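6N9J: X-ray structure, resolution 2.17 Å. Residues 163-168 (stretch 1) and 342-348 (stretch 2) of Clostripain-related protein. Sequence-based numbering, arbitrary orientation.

Stretch 1 (163-168) MQSVEV
Stretch 2 342-348: EGVSTYI

The two stretches run in roughly the same direction, 35° apart, and touch through a single beta bridge centred on S165 and S345, whose CA atoms lie 4.7 Å apart. S345 supplies both bonding groups: its N donates to Q164 O at 3.1 Å (165° at the hydrogen), and its O accepts from V166 N, also at 3.1 Å (169°). The bridge is single, and stretch 1, loop up to S165, is helical from V166. S165, at phi/psi -109/138, is extended opposite S345 (-104/168), and the strand goes on to T346 (-154/159); V166 (-67/-28), E167 (-68/-42) and V168 (-70/-51) are helical. Before the bridge, M163 O accepts from S165 N at 2.7 Å across Q164 (-80/64), a tight turn.

S165 is the N-cap. Its chi1 of 141° lies between wells, and from there OG accepts a weak capping bond from V168 N at 3.3 Å while donating to E167 OE1 at 2.8 Å. One hydroxyl thus closes the first turn and helps fix the glutamate.

E167 is the side chain that carries the contact past the bridge. Its CA-to-CB bond points toward stretch 2, and chi1 m (-67°), chi2 p (89°) and chi3 -7° set the carboxylate beside the strand. OE2 accepts from Y347 N at 2.8 Å, almost straight at 175°, taking a backbone donor that the helical turn of stretch 1 does not meet with a carbonyl. T346 OG1, chi1 t, also sits 3.1 Å from E167 OE2. On the other oxygen, a water donates to E167 OE1 at 3.0 Å and lies 2.8 Å from S345 OG, held by chi1 p (83°), so the water links carboxylate and serine across the interface.

The apolar part is small. V344 (-139/140, chi1 t) places CG1 3.9 Å from CB of V166, whose chi1 is p (72°), and 3.7 Å from V166 N, packing beside the start of the helix. Q164, chi1 t (-160°) and chi2 p (76°), lays CG 3.4 Å from G343 O, and its NE2 is bonded elsewhere in the structure. G343 has phi/psi 101/-7, where a CB would jam against the carbonyl O of E342; backbone shape alone calls for glycine. Y347, chi1 t and chi2 64°, starts sideways and leads its ring away, leaving CB 3.7 Å from E167 OE2.

The contact buries 312 Å² in all. Its rule is economical: one bridge sets register, and a glutamate in the first turn of the helix, its second residue, extends the contact to Y347 N.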

# COMPACT_ATOMS: atom_id res chain seq x y z
N MET A 163 -3.35 2.53 -2.90
CA MET A 163 -2.12 2.00 -3.48
C MET A 163 -2.32 0.67 -4.20
O MET A 163 -1.52 0.30 -5.06
CB MET A 163 -1.03 1.87 -2.40
CG MET A 163 -0.56 3.21 -1.83
SD MET A 163 -0.26 4.56 -3.00
CE MET A 163 0.94 3.87 -4.09
N GLN A 164 -3.39 -0.05 -3.85
CA GLN A 164 -3.68 -1.34 -4.49
C GLN A 164 -4.34 -1.10 -5.86
O GLN A 164 -5.51 -1.45 -6.10
CB GLN A 164 -4.55 -2.23 -3.59
CG GLN A 164 -4.50 -3.73 -3.93
CD GLN A 164 -3.21 -4.43 -3.46
OE1 GLN A 164 -2.13 -3.85 -3.46
NE2 GLN A 164 -3.34 -5.69 -3.08
N SER A 165 -3.55 -0.47 -6.74
CA SER A 165 -3.86 -0.14 -8.12
C SER A 165 -3.05 -1.02 -9.06
O SER A 165 -1.86 -1.26 -8.81
CB SER A 165 -3.58 1.36 -8.35
OG SER A 165 -3.00 1.62 -9.61
N VAL A 166 -3.68 -1.51 -10.13
CA VAL A 166 -3.03 -2.43 -11.05
C VAL A 166 -1.89 -1.71 -11.78
O VAL A 166 -0.90 -2.33 -12.18
CB VAL A 166 -4.04 -3.04 -12.07
CG1 VAL A 166 -4.49 -2.00 -13.08
CG2 VAL A 166 -3.46 -4.26 -12.80
N GLU A 167 -2.03 -0.39 -11.95
CA GLU A 167 -0.99 0.42 -12.57
C GLU A 167 0.27 0.50 -11.70
O GLU A 167 1.40 0.42 -12.19
CB GLU A 167 -1.51 1.83 -12.86
CG GLU A 167 -2.61 1.89 -13.93
CD GLU A 167 -4.02 1.72 -13.38
OE1 GLU A 167 -4.16 1.42 -12.16
OE2 GLU A 167 -4.99 1.88 -14.16
N VAL A 168 0.07 0.67 -10.40
CA VAL A 168 1.17 0.78 -9.45
C VAL A 168 1.89 -0.55 -9.28
O VAL A 168 3.12 -0.63 -9.36
CB VAL A 168 0.67 1.25 -8.07
CG1 VAL A 168 1.81 1.27 -7.05
CG2 VAL A 168 -0.01 2.63 -8.19
N GLU A 342 -13.63 -6.22 -5.81
CA GLU A 342 -12.85 -7.37 -6.21
C GLU A 342 -11.38 -7.19 -5.85
O GLU A 342 -10.55 -8.05 -6.16
CB GLU A 342 -13.02 -7.65 -7.70
CG GLU A 342 -14.46 -8.08 -8.09
CD GLU A 342 -14.90 -9.40 -7.46
OE1 GLU A 342 -16.12 -9.68 -7.48
OE2 GLU A 342 -14.04 -10.18 -6.96
N GLY A 343 -11.07 -6.08 -5.19
CA GLY A 343 -9.78 -5.94 -4.54
C GLY A 343 -8.72 -5.12 -5.24
O GLY A 343 -7.66 -4.88 -4.67
N VAL A 344 -8.99 -4.69 -6.48
CA VAL A 344 -7.99 -3.94 -7.24
C VAL A 344 -8.63 -2.78 -8.01
O VAL A 344 -9.73 -2.91 -8.55
CB VAL A 344 -7.23 -4.87 -8.24
CG1 VAL A 344 -6.13 -4.09 -8.97
CG2 VAL A 344 -6.63 -6.04 -7.51
N SER A 345 -7.95 -1.64 -8.05
CA SER A 345 -8.49 -0.49 -8.79
C SER A 345 -7.76 -0.28 -10.11
O SER A 345 -6.71 -0.87 -10.35
CB SER A 345 -8.41 0.80 -7.96
OG SER A 345 -7.12 1.38 -8.08
N THR A 346 -8.34 0.56 -10.94
CA THR A 346 -7.78 0.90 -12.24
C THR A 346 -8.28 2.28 -12.64
O THR A 346 -9.30 2.76 -12.14
CB THR A 346 -8.18 -0.13 -13.32
OG1 THR A 346 -7.52 0.17 -14.56
CG2 THR A 346 -9.68 -0.10 -13.56
N TYR A 347 -7.55 2.92 -13.55
CA TYR A 347 -8.02 4.14 -14.17
C TYR A 347 -8.81 3.83 -15.45
O TYR A 347 -8.39 3.00 -16.27
CB TYR A 347 -6.85 5.06 -14.48
CG TYR A 347 -7.26 6.39 -15.05
CD1 TYR A 347 -8.01 7.28 -14.29
CD2 TYR A 347 -6.90 6.76 -16.33
CE1 TYR A 347 -8.40 8.50 -14.80
CE2 TYR A 347 -7.28 7.99 -16.85
CZ TYR A 347 -8.03 8.85 -16.08
OH TYR A 347 -8.41 10.07 -16.59
N ILE A 348 -9.96 4.47 -15.60
CA ILE A 348 -10.74 4.33 -16.83
C ILE A 348 -10.49 5.53 -17.73
O ILE A 348 -10.96 6.63 -17.43
CB ILE A 348 -12.24 4.20 -16.53
CG1 ILE A 348 -12.52 2.90 -15.77
CG2 ILE A 348 -13.05 4.30 -17.81
CD1 ILE A 348 -13.96 2.78 -15.27
O HOH W 1 -5.89 2.83 -10.17